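Local atomic coordinates of ferulic acid esterase, AmCE1/Fae1A (Anaeromyces mucronatus, PDB entry 5CXX), a protein that probably hydrolyses feruloyl esters as an alpha/beta-hydrolase esterase, and is seen here with ferulic acid bound. Residues I173-A178 / P211-I216; E19-P24 / I81-L86. All blocks are in the same frame, centred on the assembly; numbering follows the deposited sequence. Where two conformers were deposited one is given.

Contact 1. Residues I173-A178 / P211-I216; sequences IGYVGA and PIVSLI
Tyr175 lays its ring against Ile212 and Val213, meeting the first with a face and the second with an edge. Tyr175 CG is anti to its own carbonyl carbon and beside the backbone N (chi1 -56°), and the end of the side chain comes nearer to the partner strand than its root does. Ile212 CB makes a CH-pi contact 4.2 Å from the Tyr175 ring centroid, offset toward the rim, while its CG2 branch lies 3.6 Å from Tyr175 CE2. Near the ring plane, Val213 CG2 reaches Tyr175 CD2 at 3.6 Å. Phe270 adds an edge-to-face ring contact to Tyr175 from outside the pair. Beneath these side chains run two neighbouring parallel strands of the central mixed sheet of the alpha/beta-hydrolase fold. Val213 O accepts Val176 N at 2.9 Å, and Val176 O in turn accepts Leu215 N at 2.8 Å. Gly174 O starts the pairing by taking Ile212 N at 2.7 Å, with a weak, longer bond from Val213 N. On the sheet face of Val176, Ser214 and Ile216, Ala178 CB meets Ile216 CG1 at 4.1 Å. Helix 157-168 covers this face through Leu163 and Ala159, and its Tyr167 hydroxyl is hydrogen-bonded to Ser214 OG.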
# COMPACT_ATOMS: atom_id res chain seq x y z
N ILE A 173 -3.13 2.22 11.69
CA ILE A 173 -3.09 1.30 10.56
C ILE A 173 -3.06 -0.13 11.09
O ILE A 173 -2.03 -0.54 11.68
CB ILE A 173 -1.85 1.52 9.69
CG1 ILE A 173 -1.64 3.01 9.22
CG2 ILE A 173 -1.89 0.59 8.47
CD1 ILE A 173 -2.85 3.56 8.46
N GLY A 174 -4.12 -0.89 10.87
CA GLY A 174 -4.18 -2.28 11.39
C GLY A 174 -3.43 -3.25 10.46
O GLY A 174 -2.91 -4.26 10.93
N TYR A 175 -3.39 -3.00 9.14
CA TYR A 175 -2.91 -3.98 8.16
C TYR A 175 -1.96 -3.27 7.23
O TYR A 175 -2.36 -2.23 6.65
CB TYR A 175 -4.09 -4.59 7.32
CG TYR A 175 -5.15 -5.20 8.18
CD1 TYR A 175 -6.14 -4.40 8.78
CD2 TYR A 175 -5.14 -6.59 8.44
CE1 TYR A 175 -7.08 -4.99 9.60
CE2 TYR A 175 -6.08 -7.15 9.25
CZ TYR A 175 -7.05 -6.36 9.82
OH TYR A 175 -7.94 -7.11 10.61
N VAL A 176 -0.74 -3.78 7.06
CA VAL A 176 0.30 -3.16 6.25
C VAL A 176 0.76 -4.12 5.18
O VAL A 176 1.14 -5.25 5.51
CB VAL A 176 1.53 -2.73 7.11
CG1 VAL A 176 2.55 -1.93 6.27
CG2 VAL A 176 1.05 -2.03 8.38
N GLY A 177 0.79 -3.68 3.92
CA GLY A 177 1.20 -4.53 2.82
C GLY A 177 2.25 -3.83 2.00
O GLY A 177 2.08 -2.70 1.52
N ALA A 178 3.36 -4.50 1.76
CA ALA A 178 4.47 -3.86 1.08
C ALA A 178 4.91 -4.74 -0.08
O ALA A 178 5.54 -5.79 0.17
CB ALA A 178 5.67 -3.62 2.06
N PRO A 211 1.18 -4.31 14.13
CA PRO A 211 0.19 -4.52 13.06
C PRO A 211 -0.58 -5.80 13.25
O PRO A 211 -0.04 -6.86 13.70
CB PRO A 211 1.08 -4.64 11.81
CG PRO A 211 2.28 -3.83 12.10
CD PRO A 211 2.54 -4.20 13.57
N ILE A 212 -1.87 -5.79 12.91
CA ILE A 212 -2.65 -7.01 12.91
C ILE A 212 -2.09 -7.99 11.85
O ILE A 212 -1.97 -9.19 12.08
CB ILE A 212 -4.15 -6.72 12.65
CG1 ILE A 212 -4.65 -5.73 13.72
CG2 ILE A 212 -5.00 -8.01 12.61
CD1 ILE A 212 -6.09 -5.13 13.44
N VAL A 213 -1.76 -7.43 10.68
CA VAL A 213 -1.06 -8.17 9.62
C VAL A 213 0.00 -7.22 9.05
O VAL A 213 -0.28 -6.01 8.79
CB VAL A 213 -2.02 -8.61 8.48
CG1 VAL A 213 -1.22 -9.26 7.35
CG2 VAL A 213 -3.08 -9.55 8.98
N SER A 214 1.23 -7.71 8.85
CA SER A 214 2.30 -6.99 8.15
C SER A 214 2.78 -7.96 7.10
O SER A 214 3.10 -9.10 7.44
CB SER A 214 3.43 -6.61 9.13
OG SER A 214 4.50 -6.11 8.37
N LEU A 215 2.74 -7.58 5.81
CA LEU A 215 3.11 -8.53 4.76
C LEU A 215 4.04 -7.86 3.81
O LEU A 215 3.75 -6.74 3.37
CB LEU A 215 1.87 -9.02 4.01
CG LEU A 215 2.05 -9.99 2.82
CD1 LEU A 215 0.81 -10.92 2.67
CD2 LEU A 215 2.36 -9.27 1.46
N ILE A 216 5.09 -8.56 3.41
CA ILE A 216 6.07 -8.02 2.48
C ILE A 216 6.34 -9.09 1.43
O ILE A 216 6.51 -10.28 1.77
CB ILE A 216 7.41 -7.71 3.18
CG1 ILE A 216 7.23 -6.73 4.30
CG2 ILE A 216 8.42 -7.16 2.13
CD1 ILE A 216 8.57 -6.50 5.09

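Contact 2. Residues E19-P24 / I81-L86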
# COMPACT_ATOMS: atom_id res chain seq x y z
N GLU A 19 -16.19 -12.93 -16.64
CA GLU A 19 -17.41 -12.57 -17.36
C GLU A 19 -18.62 -12.82 -16.46
O GLU A 19 -18.65 -13.87 -15.76
CB GLU A 19 -17.52 -13.38 -18.64
CG GLU A 19 -18.55 -12.82 -19.65
CD GLU A 19 -18.12 -11.52 -20.27
OE1 GLU A 19 -16.90 -11.19 -20.15
OE2 GLU A 19 -18.93 -10.79 -20.83
N GLY A 20 -19.59 -11.91 -16.46
CA GLY A 20 -20.80 -12.13 -15.65
C GLY A 20 -20.66 -11.66 -14.18
O GLY A 20 -21.63 -11.74 -13.45
N VAL A 21 -19.49 -11.19 -13.75
CA VAL A 21 -19.28 -10.68 -12.39
C VAL A 21 -19.19 -9.16 -12.47
O VAL A 21 -18.48 -8.64 -13.35
CB VAL A 21 -17.97 -11.26 -11.77
CG1 VAL A 21 -17.68 -10.64 -10.38
CG2 VAL A 21 -18.05 -12.77 -11.73
N GLU A 22 -19.90 -8.45 -11.59
CA GLU A 22 -19.76 -6.98 -11.52
C GLU A 22 -18.53 -6.56 -10.75
O GLU A 22 -18.26 -7.10 -9.66
CB GLU A 22 -20.98 -6.35 -10.84
CG GLU A 22 -22.23 -6.53 -11.62
CD GLU A 22 -23.30 -5.55 -11.19
OE1 GLU A 22 -23.55 -5.42 -9.97
OE2 GLU A 22 -23.87 -4.89 -12.09
N TYR A 23 -17.81 -5.58 -11.29
CA TYR A 23 -16.65 -5.01 -10.59
C TYR A 23 -16.89 -3.55 -10.22
O TYR A 23 -17.65 -2.86 -10.90
CB TYR A 23 -15.35 -5.16 -11.46
CG TYR A 23 -15.03 -6.63 -11.54
CD1 TYR A 23 -14.23 -7.25 -10.54
CD2 TYR A 23 -15.56 -7.41 -12.56
CE1 TYR A 23 -13.98 -8.66 -10.56
CE2 TYR A 23 -15.35 -8.79 -12.60
CZ TYR A 23 -14.56 -9.41 -11.61
OH TYR A 23 -14.40 -10.78 -11.70
N PRO A 24 -16.21 -3.06 -9.17
CA PRO A 24 -16.37 -1.65 -8.82
C PRO A 24 -15.64 -0.78 -9.81
O PRO A 24 -14.83 -1.28 -10.60
CB PRO A 24 -15.69 -1.50 -7.48
CG PRO A 24 -14.80 -2.68 -7.38
CD PRO A 24 -15.33 -3.79 -8.25
N ILE A 81 -9.13 -8.41 -7.78
CA ILE A 81 -8.80 -9.31 -6.66
C ILE A 81 -9.77 -9.22 -5.47
O ILE A 81 -10.26 -10.28 -5.01
CB ILE A 81 -7.33 -9.05 -6.20
CG1 ILE A 81 -6.37 -9.78 -7.17
CG2 ILE A 81 -7.11 -9.53 -4.73
CD1 ILE A 81 -4.85 -9.42 -6.94
N PRO A 82 -10.10 -8.00 -5.00
CA PRO A 82 -10.99 -8.02 -3.80
C PRO A 82 -12.39 -8.54 -4.13
O PRO A 82 -12.95 -9.28 -3.30
CB PRO A 82 -11.04 -6.54 -3.36
CG PRO A 82 -9.73 -5.95 -3.92
CD PRO A 82 -9.53 -6.65 -5.28
N THR A 83 -12.92 -8.23 -5.31
CA THR A 83 -14.24 -8.79 -5.72
C THR A 83 -14.20 -10.29 -5.90
O THR A 83 -15.08 -11.02 -5.46
CB THR A 83 -14.70 -8.08 -7.02
OG1 THR A 83 -15.06 -6.75 -6.66
CG2 THR A 83 -15.93 -8.80 -7.66
N ASN A 84 -13.15 -10.77 -6.56
CA ASN A 84 -13.08 -12.19 -6.85
C ASN A 84 -12.89 -12.97 -5.55
O ASN A 84 -13.43 -14.08 -5.44
CB ASN A 84 -11.94 -12.48 -7.85
CG ASN A 84 -12.33 -12.06 -9.27
OD1 ASN A 84 -13.54 -12.03 -9.62
ND2 ASN A 84 -11.34 -11.78 -10.12
N LEU A 85 -12.14 -12.41 -4.60
CA LEU A 85 -12.04 -13.07 -3.28
C LEU A 85 -13.36 -12.98 -2.53
O LEU A 85 -13.79 -13.96 -1.87
CB LEU A 85 -10.91 -12.47 -2.44
CG LEU A 85 -9.49 -12.80 -2.90
CD1 LEU A 85 -8.43 -11.88 -2.21
CD2 LEU A 85 -9.20 -14.32 -2.65
N LEU A 86 -14.02 -11.82 -2.62
CA LEU A 86 -15.32 -11.66 -1.92
C LEU A 86 -16.33 -12.72 -2.35
O LEU A 86 -17.11 -13.28 -1.54
CB LEU A 86 -15.85 -10.22 -2.20
CG LEU A 86 -17.30 -10.00 -1.74
CD1 LEU A 86 -17.38 -10.11 -0.21
CD2 LEU A 86 -17.68 -8.58 -2.22
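Tyr23 spans two consecutive residues of a helix, passing Thr83 with its CD1 and CE1 atoms and ending on Asn84. From CB, CG is set anti to the carbonyl carbon (chi1 -68°); beyond it, CD1 and CE1 are the ring carbons nearest Thr83. CD1 comes to 3.6 Å from Thr83 CB, and the next atom, CE1, to 3.5 Å from Thr83 CG2, the methyl approaching the ring obliquely. CZ then lies 3.4 Å from Asn84 OD1, and at the tip OH donates a hydrogen bond of 2.6 Å to the same Asn84 OD1. The donor sits in the plane of the amide carbonyl, on a lone pair, with a C=O...O angle of 124°; ring and amide planes stand 87° apart. The helix is 77-87 of the alpha/beta-hydrolase domain, and the partner segment belongs to the irregular chain that leads into the edge strand 26-33. The polar ends also tie in the residues just before this segment: Tyr23 OH is hydrogen-bonded to Gln18 N, and Asn84 ND2 to the carbonyls of Tyr14 and Thr16, which should fix the amide's rotation. A phenylalanine in place of Tyr23 would probably keep the packing on Thr83 but leave Asn84 OD1 and Gln18 N without their hydroxyl partner. The Thr83 methyl is hemmed in further by Val21 CG1 at 3.7 Å and Glu22 O at 3.5 Å, while Thr83 OG1 lies 3.4 Å from Pro24 CD.

How the contacts relate
Two kinds of closure, one peripheral and one central, follow each other along this chain. From the N terminus, contact 2 comes first: the stretch after helix 12-15 is held against helix 77-87, closing a loop of 56 residues that contains strands 26-33, 38-45 and 58-62. Contact 1 opens only later and joins strands 175-179 and 213-219 across 32 residues that include the small two-stranded sheet 188-190/194-196. The closures are in series, neither nesting nor crossing. The centres of contact 1 and contact 2 lie about 23 Å apart, and the nearest atoms of the two contacts about 10 Å apart. Contact 1 unites neighbouring strands within the main sheet, whereas contact 2 fastens the N-terminal segment to helix 77-87, which packs on helix 255-266.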